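PDB 1G63: epidermin decarboxylase from Staphylococcus epidermidis, which catalyses the FMN-dependent oxidative decarboxylation of the C-terminal cysteine residue of the epidermin precursor, leaving a carbon-carbon double bond. Local coordinates for residues I13-I18 and I34-S39; N45-K50 and D54-E59. One frame throughout, in Å; residues are numbered along the deposited sequence.

Contact 1 (I13-I18 and I34-S39); sequences INVINI and ILFSPS. With FMN (flavin mononucleotide), chain N.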
ATOM      1  N   ILE B  13      -9.214  -5.382  29.723  1.00 32.56           N
ATOM      2  CA  ILE B  13     -10.036  -6.416  29.114  1.00 32.20           C
ATOM      3  C   ILE B  13     -11.525  -6.076  29.194  1.00 32.74           C
ATOM      4  O   ILE B  13     -12.288  -6.397  28.284  1.00 32.17           O
ATOM      5  CB  ILE B  13      -9.787  -7.795  29.791  1.00 33.21           C
ATOM      6  CG1 ILE B  13     -10.630  -8.877  29.114  1.00 32.26           C
ATOM      7  CG2 ILE B  13     -10.114  -7.717  31.279  1.00 32.13           C
ATOM      8  CD1 ILE B  13     -10.364  -9.031  27.634  1.00 32.91           C
ATOM      9  N   ASN B  14     -11.938  -5.412  30.272  1.00 33.15           N
ATOM     10  CA  ASN B  14     -13.348  -5.073  30.433  1.00 34.48           C
ATOM     11  C   ASN B  14     -13.862  -3.947  29.560  1.00 33.88           C
ATOM     12  O   ASN B  14     -15.038  -3.595  29.640  1.00 34.07           O
ATOM     13  CB  ASN B  14     -13.664  -4.767  31.893  1.00 35.61           C
ATOM     14  CG  ASN B  14     -13.605  -5.997  32.756  1.00 36.22           C
ATOM     15  OD1 ASN B  14     -12.674  -6.178  33.538  1.00 38.30           O
ATOM     16  ND2 ASN B  14     -14.592  -6.868  32.604  1.00 36.71           N
ATOM     17  N   VAL B  15     -12.998  -3.378  28.729  1.00 33.11           N
ATOM     18  CA  VAL B  15     -13.437  -2.312  27.843  1.00 33.06           C
ATOM     19  C   VAL B  15     -14.414  -2.913  26.826  1.00 33.88           C
ATOM     20  O   VAL B  15     -15.182  -2.194  26.188  1.00 32.95           O
ATOM     21  CB  VAL B  15     -12.246  -1.661  27.107  1.00 31.99           C
ATOM     22  CG1 VAL B  15     -11.625  -2.649  26.142  1.00 31.70           C
ATOM     23  CG2 VAL B  15     -12.705  -0.403  26.391  1.00 29.78           C
ATOM     24  N   ILE B  16     -14.388  -4.238  26.688  1.00 34.18           N
ATOM     25  CA  ILE B  16     -15.285  -4.914  25.755  1.00 36.54           C
ATOM     26  C   ILE B  16     -16.738  -4.863  26.231  1.00 37.04           C
ATOM     27  O   ILE B  16     -17.655  -5.169  25.471  1.00 37.97           O
ATOM     28  CB  ILE B  16     -14.899  -6.400  25.557  1.00 37.68           C
ATOM     29  CG1 ILE B  16     -15.246  -7.207  26.812  1.00 38.41           C
ATOM     30  CG2 ILE B  16     -13.419  -6.513  25.241  1.00 37.19           C
ATOM     31  CD1 ILE B  16     -15.014  -8.693  26.664  1.00 39.86           C
ATOM     32  N   ASN B  17     -16.940  -4.482  27.489  1.00 37.37           N
ATOM     33  CA  ASN B  17     -18.280  -4.382  28.061  1.00 39.30           C
ATOM     34  C   ASN B  17     -18.678  -2.931  28.346  1.00 38.55           C
ATOM     35  O   ASN B  17     -19.690  -2.680  28.997  1.00 37.83           O
ATOM     36  CB  ASN B  17     -18.361  -5.183  29.364  1.00 39.89           C
ATOM     37  CG  ASN B  17     -18.256  -6.679  29.139  1.00 42.70           C
ATOM     38  OD1 ASN B  17     -17.737  -7.407  29.992  1.00 44.31           O
ATOM     39  ND2 ASN B  17     -18.760  -7.153  27.996  1.00 42.39           N
ATOM     40  N   ILE B  18     -17.888  -1.985  27.850  1.00 37.24           N
ATOM     41  CA  ILE B  18     -18.157  -0.572  28.082  1.00 37.22           C
ATOM     42  C   ILE B  18     -19.523  -0.113  27.561  1.00 37.39           C
ATOM     43  O   ILE B  18     -20.114   0.816  28.101  1.00 36.29           O
ATOM     44  CB  ILE B  18     -17.031   0.327  27.467  1.00 35.46           C
ATOM     45  CG1 ILE B  18     -17.122   1.740  28.041  1.00 34.40           C
ATOM     46  CG2 ILE B  18     -17.147   0.378  25.952  1.00 32.85           C
ATOM     47  CD1 ILE B  18     -16.915   1.810  29.544  1.00 32.02           C
ATOM     48  N   ILE B  34     -17.695   9.397  24.667  1.00 31.42           N
ATOM     49  CA  ILE B  34     -16.584   8.512  24.953  1.00 30.25           C
ATOM     50  C   ILE B  34     -15.303   8.807  24.164  1.00 29.42           C
ATOM     51  O   ILE B  34     -15.337   9.325  23.046  1.00 29.08           O
ATOM     52  CB  ILE B  34     -17.042   7.051  24.749  1.00 28.43           C
ATOM     53  CG1 ILE B  34     -16.013   6.088  25.338  1.00 28.40           C
ATOM     54  CG2 ILE B  34     -17.314   6.803  23.283  1.00 28.16           C
ATOM     55  CD1 ILE B  34     -16.582   4.727  25.669  1.00 27.36           C
ATOM     56  N   LEU B  35     -14.173   8.481  24.779  1.00 28.32           N
ATOM     57  CA  LEU B  35     -12.852   8.705  24.200  1.00 28.60           C
ATOM     58  C   LEU B  35     -12.000   7.483  24.576  1.00 27.03           C
ATOM     59  O   LEU B  35     -11.948   7.102  25.740  1.00 26.80           O
ATOM     60  CB  LEU B  35     -12.258   9.987  24.804  1.00 30.34           C
ATOM     61  CG  LEU B  35     -11.022  10.649  24.190  1.00 32.23           C
ATOM     62  CD1 LEU B  35     -10.641  11.870  25.024  1.00 32.20           C
ATOM     63  CD2 LEU B  35      -9.873   9.668  24.146  1.00 34.33           C
ATOM     64  N   PHE B  36     -11.342   6.865  23.600  1.00 26.03           N
ATOM     65  CA  PHE B  36     -10.527   5.675  23.866  1.00 24.13           C
ATOM     66  C   PHE B  36      -9.023   5.898  23.780  1.00 23.56           C
ATOM     67  O   PHE B  36      -8.546   6.828  23.131  1.00 21.28           O
ATOM     68  CB  PHE B  36     -10.879   4.543  22.889  1.00 25.33           C
ATOM     69  CG  PHE B  36     -12.275   3.996  23.046  1.00 27.49           C
ATOM     70  CD1 PHE B  36     -13.347   4.586  22.385  1.00 28.33           C
ATOM     71  CD2 PHE B  36     -12.514   2.878  23.850  1.00 26.13           C
ATOM     72  CE1 PHE B  36     -14.648   4.070  22.515  1.00 29.70           C
ATOM     73  CE2 PHE B  36     -13.803   2.356  23.986  1.00 27.43           C
ATOM     74  CZ  PHE B  36     -14.873   2.951  23.317  1.00 27.39           C
ATOM     75  N   SER B  37      -8.275   5.029  24.448  1.00 23.91           N
ATOM     76  CA  SER B  37      -6.826   5.091  24.395  1.00 23.61           C
ATOM     77  C   SER B  37      -6.453   4.294  23.137  1.00 23.66           C
ATOM     78  O   SER B  37      -7.158   3.366  22.748  1.00 24.35           O
ATOM     79  CB  SER B  37      -6.213   4.431  25.630  1.00 22.71           C
ATOM     80  OG  SER B  37      -6.334   3.021  25.587  1.00 24.95           O
ATOM     81  N   PRO B  38      -5.353   4.659  22.471  1.00 24.71           N
ATOM     82  CA  PRO B  38      -4.938   3.935  21.260  1.00 24.54           C
ATOM     83  C   PRO B  38      -4.948   2.413  21.414  1.00 25.19           C
ATOM     84  O   PRO B  38      -5.444   1.694  20.545  1.00 26.59           O
ATOM     85  CB  PRO B  38      -3.534   4.476  21.004  1.00 21.11           C
ATOM     86  CG  PRO B  38      -3.660   5.899  21.468  1.00 23.30           C
ATOM     87  CD  PRO B  38      -4.430   5.771  22.766  1.00 23.67           C
ATOM     88  N   SER B  39      -4.414   1.923  22.527  1.00 25.90           N
ATOM     89  CA  SER B  39      -4.352   0.486  22.760  1.00 27.50           C
ATOM     90  C   SER B  39      -5.694  -0.210  22.935  1.00 28.87           C
ATOM     91  O   SER B  39      -5.828  -1.396  22.623  1.00 29.78           O
ATOM     92  CB  SER B  39      -3.482   0.179  23.977  1.00 26.13           C
ATOM     93  OG  SER B  39      -2.149   0.556  23.743  1.00 27.74           O
TER
HETATM   94  N1  FMN N 501      -4.013  -3.622  31.868  1.00 30.19           N
HETATM   95  C2  FMN N 501      -4.751  -3.191  32.939  1.00 30.16           C
HETATM   96  O2  FMN N 501      -4.434  -2.275  33.641  1.00 31.08           O
HETATM   97  N3  FMN N 501      -5.975  -3.872  33.251  1.00 29.52           N
HETATM   98  C4  FMN N 501      -6.478  -4.927  32.571  1.00 29.68           C
HETATM   99  O4  FMN N 501      -7.533  -5.466  32.941  1.00 30.20           O
HETATM  100  C4A FMN N 501      -5.672  -5.408  31.441  1.00 30.21           C
HETATM  101  N5  FMN N 501      -6.098  -6.408  30.679  1.00 32.71           N
HETATM  102  C5A FMN N 501      -5.420  -6.721  29.534  1.00 31.73           C
HETATM  103  C6  FMN N 501      -5.942  -7.749  28.635  1.00 32.44           C
HETATM  104  C7  FMN N 501      -5.251  -8.207  27.550  1.00 32.15           C
HETATM  105  C7M FMN N 501      -5.840  -9.281  26.623  1.00 30.77           C
HETATM  106  C8  FMN N 501      -4.041  -7.479  27.116  1.00 31.77           C
HETATM  107  C8M FMN N 501      -3.311  -7.851  25.848  1.00 31.13           C
HETATM  108  C9  FMN N 501      -3.516  -6.518  27.975  1.00 29.69           C
HETATM  109  C9A FMN N 501      -4.152  -6.109  29.164  1.00 30.45           C
HETATM  110  N10 FMN N 501      -3.666  -5.112  30.066  1.00 27.80           N
HETATM  111  C10 FMN N 501      -4.423  -4.658  31.138  1.00 28.94           C
HETATM  112  C1' FMN N 501      -2.405  -4.417  29.763  1.00 25.95           C
HETATM  113  C2' FMN N 501      -2.713  -3.090  29.026  1.00 23.53           C
HETATM  114  O2' FMN N 501      -3.459  -3.241  27.816  1.00 23.94           O
HETATM  115  C3' FMN N 501      -1.412  -2.358  28.703  1.00 22.46           C
HETATM  116  O3' FMN N 501      -0.730  -2.012  29.952  1.00 19.97           O
HETATM  117  C4' FMN N 501      -1.555  -1.098  27.862  1.00 23.26           C
HETATM  118  O4' FMN N 501      -0.259  -0.593  27.454  1.00 22.15           O
HETATM  119  C5' FMN N 501      -2.346   0.019  28.526  1.00 24.06           C
HETATM  120  O5' FMN N 501      -2.534   1.119  27.611  1.00 25.55           O
HETATM  121  P   FMN N 501      -3.576   2.289  27.859  1.00 21.73           P
HETATM  122  O1P FMN N 501      -3.245   2.900  29.185  1.00 24.48           O
HETATM  123  O2P FMN N 501      -4.938   1.711  27.783  1.00 25.14           O
HETATM  124  O3P FMN N 501      -3.322   3.284  26.670  1.00 25.23           O
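V15 and F36 meet edge-on: CG2 of V15 lies in the plane of the phenyl ring, 3.8 Å from F36 CE2. That methyl reaches the ring because it stands anti to the backbone N of V15. I18 adds a second methyl near the same plane, its CG2 4.3 Å from F36 CZ. Two residues earlier on the strand, I34 and I18 run past each other in opposite senses, with I18 CG1 3.9 Å from I34 CD1. All four side chains are buried, and the contact is purely apolar.

V15 also touches A9 and I18 touches I7, while from the neighbouring strand F36 touches A9 and I34 touches I7, so segment 13-18 packs on two adjacent strands of the parallel sheet. V15 and I18, three residues apart, both point toward strand 32-36, and I18 N bonds back to V15 O (3.2 Å).

Where the strand ends, S37 OG donates to FMN O2P at 2.9 Å; on the turn, I13 N comes within 3.4 Å of flavin N5. FMN is also bonded by A11, S83, A84, T86 and N115, and by T101 of a third subunit. Cofactor binding by loops at the C-terminal ends of parallel strands is characteristic of Rossmann-like folds, here the HFCD flavoproteins.

Contact 2 (N45-K50 and D54-E59); sequences NTDVLK and DNLYDE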
ATOM      1  N   ASN B  45     -14.120  -2.672  18.382  1.00 37.57           N
ATOM      2  CA  ASN B  45     -14.296  -1.792  17.242  1.00 38.41           C
ATOM      3  C   ASN B  45     -14.967  -0.577  17.879  1.00 37.11           C
ATOM      4  O   ASN B  45     -16.161  -0.601  18.183  1.00 36.02           O
ATOM      5  CB  ASN B  45     -15.222  -2.431  16.211  1.00 40.45           C
ATOM      6  CG  ASN B  45     -15.341  -1.603  14.955  1.00 40.34           C
ATOM      7  OD1 ASN B  45     -15.606  -0.403  15.016  1.00 41.93           O
ATOM      8  ND2 ASN B  45     -15.151  -2.241  13.806  1.00 39.40           N
ATOM      9  N   THR B  46     -14.186   0.469  18.110  1.00 36.70           N
ATOM     10  CA  THR B  46     -14.694   1.677  18.750  1.00 37.41           C
ATOM     11  C   THR B  46     -15.815   2.398  18.013  1.00 37.54           C
ATOM     12  O   THR B  46     -16.606   3.088  18.644  1.00 36.76           O
ATOM     13  CB  THR B  46     -13.553   2.690  19.019  1.00 37.80           C
ATOM     14  OG1 THR B  46     -12.943   3.078  17.777  1.00 37.23           O
ATOM     15  CG2 THR B  46     -12.500   2.065  19.939  1.00 37.03           C
ATOM     16  N   ASP B  47     -15.894   2.246  16.692  1.00 38.38           N
ATOM     17  CA  ASP B  47     -16.945   2.918  15.934  1.00 40.23           C
ATOM     18  C   ASP B  47     -18.344   2.473  16.344  1.00 38.77           C
ATOM     19  O   ASP B  47     -19.302   3.226  16.198  1.00 37.34           O
ATOM     20  CB  ASP B  47     -16.753   2.713  14.426  1.00 44.82           C
ATOM     21  CG  ASP B  47     -15.801   3.734  13.819  1.00 49.60           C
ATOM     22  OD1 ASP B  47     -16.098   4.944  13.912  1.00 51.37           O
ATOM     23  OD2 ASP B  47     -14.758   3.334  13.252  1.00 54.21           O
ATOM     24  N   VAL B  48     -18.454   1.252  16.860  1.00 38.42           N
ATOM     25  CA  VAL B  48     -19.736   0.711  17.300  1.00 38.19           C
ATOM     26  C   VAL B  48     -20.329   1.546  18.421  1.00 38.28           C
ATOM     27  O   VAL B  48     -21.548   1.682  18.524  1.00 37.94           O
ATOM     28  CB  VAL B  48     -19.595  -0.744  17.788  1.00 38.45           C
ATOM     29  CG1 VAL B  48     -20.842  -1.187  18.521  1.00 38.07           C
ATOM     30  CG2 VAL B  48     -19.368  -1.649  16.599  1.00 41.27           C
ATOM     31  N   LEU B  49     -19.468   2.108  19.262  1.00 38.54           N
ATOM     32  CA  LEU B  49     -19.932   2.936  20.359  1.00 39.41           C
ATOM     33  C   LEU B  49     -20.697   4.169  19.879  1.00 39.50           C
ATOM     34  O   LEU B  49     -21.415   4.793  20.659  1.00 37.83           O
ATOM     35  CB  LEU B  49     -18.761   3.350  21.258  1.00 41.59           C
ATOM     36  CG  LEU B  49     -18.230   2.286  22.229  1.00 41.34           C
ATOM     37  CD1 LEU B  49     -19.393   1.660  22.964  1.00 44.57           C
ATOM     38  CD2 LEU B  49     -17.476   1.211  21.483  1.00 43.61           C
ATOM     39  N   LYS B  50     -20.549   4.522  18.603  1.00 40.08           N
ATOM     40  CA  LYS B  50     -21.270   5.674  18.058  1.00 42.20           C
ATOM     41  C   LYS B  50     -22.767   5.400  18.121  1.00 41.44           C
ATOM     42  O   LYS B  50     -23.576   6.325  18.098  1.00 40.65           O
ATOM     43  CB  LYS B  50     -20.885   5.932  16.597  1.00 43.89           C
ATOM     44  CG  LYS B  50     -19.584   6.670  16.381  1.00 47.36           C
ATOM     45  CD  LYS B  50     -19.311   6.796  14.890  1.00 50.46           C
ATOM     46  CE  LYS B  50     -18.019   7.546  14.599  1.00 52.13           C
ATOM     47  NZ  LYS B  50     -17.774   7.633  13.124  1.00 54.52           N
ATOM     48  N   ASP B  54     -23.458   9.713  22.590  1.00 38.71           N
ATOM     49  CA  ASP B  54     -23.884  10.926  21.917  1.00 38.19           C
ATOM     50  C   ASP B  54     -22.762  11.373  20.983  1.00 37.71           C
ATOM     51  O   ASP B  54     -23.012  11.810  19.862  1.00 37.82           O
ATOM     52  CB  ASP B  54     -24.193  12.013  22.950  1.00 38.68           C
ATOM     53  CG  ASP B  54     -25.424  11.692  23.779  1.00 39.67           C
ATOM     54  OD1 ASP B  54     -26.550  11.880  23.274  1.00 39.77           O
ATOM     55  OD2 ASP B  54     -25.271  11.241  24.930  1.00 40.59           O
ATOM     56  N   ASN B  55     -21.524  11.251  21.450  1.00 36.17           N
ATOM     57  CA  ASN B  55     -20.368  11.628  20.652  1.00 35.61           C
ATOM     58  C   ASN B  55     -19.151  10.767  20.955  1.00 36.07           C
ATOM     59  O   ASN B  55     -18.906  10.395  22.105  1.00 35.96           O
ATOM     60  CB  ASN B  55     -19.976  13.087  20.889  1.00 34.28           C
ATOM     61  CG  ASN B  55     -21.102  14.045  20.634  1.00 34.32           C
ATOM     62  OD1 ASN B  55     -21.925  14.294  21.511  1.00 36.96           O
ATOM     63  ND2 ASN B  55     -21.155  14.589  19.425  1.00 33.22           N
ATOM     64  N   LEU B  56     -18.392  10.460  19.910  1.00 35.90           N
ATOM     65  CA  LEU B  56     -17.172   9.678  20.034  1.00 35.37           C
ATOM     66  C   LEU B  56     -16.007  10.558  19.591  1.00 34.88           C
ATOM     67  O   LEU B  56     -15.996  11.049  18.463  1.00 34.91           O
ATOM     68  CB  LEU B  56     -17.229   8.435  19.141  1.00 35.61           C
ATOM     69  CG  LEU B  56     -15.893   7.713  18.897  1.00 35.64           C
ATOM     70  CD1 LEU B  56     -15.327   7.160  20.191  1.00 34.49           C
ATOM     71  CD2 LEU B  56     -16.111   6.597  17.899  1.00 36.82           C
ATOM     72  N   TYR B  57     -15.041  10.768  20.477  1.00 33.65           N
ATOM     73  CA  TYR B  57     -13.879  11.573  20.131  1.00 35.19           C
ATOM     74  C   TYR B  57     -12.786  10.643  19.616  1.00 36.48           C
ATOM     75  O   TYR B  57     -12.257   9.819  20.360  1.00 38.42           O
ATOM     76  CB  TYR B  57     -13.393  12.357  21.348  1.00 33.67           C
ATOM     77  CG  TYR B  57     -14.425  13.322  21.884  1.00 34.03           C
ATOM     78  CD1 TYR B  57     -15.061  13.086  23.102  1.00 34.16           C
ATOM     79  CD2 TYR B  57     -14.781  14.458  21.164  1.00 33.01           C
ATOM     80  CE1 TYR B  57     -16.024  13.956  23.588  1.00 34.72           C
ATOM     81  CE2 TYR B  57     -15.744  15.336  21.637  1.00 35.05           C
ATOM     82  CZ  TYR B  57     -16.362  15.083  22.852  1.00 36.84           C
ATOM     83  OH  TYR B  57     -17.307  15.961  23.334  1.00 36.18           O
ATOM     84  N   ASP B  58     -12.465  10.772  18.332  1.00 37.90           N
ATOM     85  CA  ASP B  58     -11.462   9.933  17.682  1.00 38.23           C
ATOM     86  C   ASP B  58     -10.271  10.772  17.218  1.00 37.43           C
ATOM     87  O   ASP B  58     -10.381  11.538  16.263  1.00 36.37           O
ATOM     88  CB  ASP B  58     -12.112   9.223  16.488  1.00 39.31           C
ATOM     89  CG  ASP B  58     -11.190   8.224  15.812  1.00 42.03           C
ATOM     90  OD1 ASP B  58     -11.662   7.549  14.873  1.00 44.60           O
ATOM     91  OD2 ASP B  58     -10.008   8.106  16.202  1.00 42.59           O
ATOM     92  N   GLU B  59      -9.135  10.620  17.895  1.00 37.87           N
ATOM     93  CA  GLU B  59      -7.937  11.389  17.551  1.00 39.30           C
ATOM     94  C   GLU B  59      -7.266  10.961  16.232  1.00 40.25           C
ATOM     95  O   GLU B  59      -6.411  11.678  15.707  1.00 39.75           O
ATOM     96  CB  GLU B  59      -6.923  11.318  18.697  1.00 37.80           C
ATOM     97  CG  GLU B  59      -6.348   9.942  18.939  1.00 38.22           C
ATOM     98  CD  GLU B  59      -5.536   9.868  20.213  1.00 39.35           C
ATOM     99  OE1 GLU B  59      -4.525  10.591  20.336  1.00 39.18           O
ATOM    100  OE2 GLU B  59      -5.913   9.083  21.103  1.00 41.13           O
TER
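The 3-10 turn 46-50 faces the short, weakly bonded strand 56-57, one of the two edge strands of the parallel Rossmann-like sheet within this chain, and the backbones come closest at K50 and L56, whose CA atoms are 6.1 Å apart. Bonds of the i to i+3 kind wind the turn: V48 N to N45 O, L49 N to T46 O and K50 N to D47 O. The side chain of N45 adds a weak bond at its start, from D47 N to N45 OD1, bent to 129°.

Across the gap L56 does nearly all the work. Its CG stands anti to the backbone N (chi1 165°), and CD2 reaches the turn, 3.6 Å from the carbonyl oxygen T46 O. The same methyl lies against the lysine chain, 3.8 Å from K50 CG and 3.9 Å from K50 CE. K50 is extended beyond CG, and its aliphatic run crosses the leucine at about a right angle, so the methylenes pack on L56 while the ammonium group is carried past it toward D47.

L49 turns its end away from strand 56-57 and packs on I18 and I22, while T46 touches F36 and L56 touches I34; segment 45-50 thus packs against strand 32-36 and helix 18-25 as well as strand 56-57. N45 and V48 pack on N42 of the second subunit.

D58 OD1 is 5.2 Å from D47 OD1, a nearby like charge that may make the lysine's company more favourable to D47. K50 NZ reaches D47 OD1 at 3.3 Å, a salt bridge whose hydrogen bond is weak.

In the fold
From the N terminus the chain leaves strand 5-9, makes the turn of contact 1, runs through helix 18-25 and returns along strand 32-36, so contact 1 closes a beta-alpha-beta crossover. Contact 2 opens afterwards: the chain goes out to 45-50 and comes straight back as strand 56-57, closing a much shorter loop. The two are in series, neither enclosing nor crossing the other. They join at strand 32-36, where probable backbone hydrogen bonds of 3.0 Å run from Y57 N to I34 O and from I34 N to N55 O. F36 CZ also packs on L49 CG. Both contacts adjoin the second subunit.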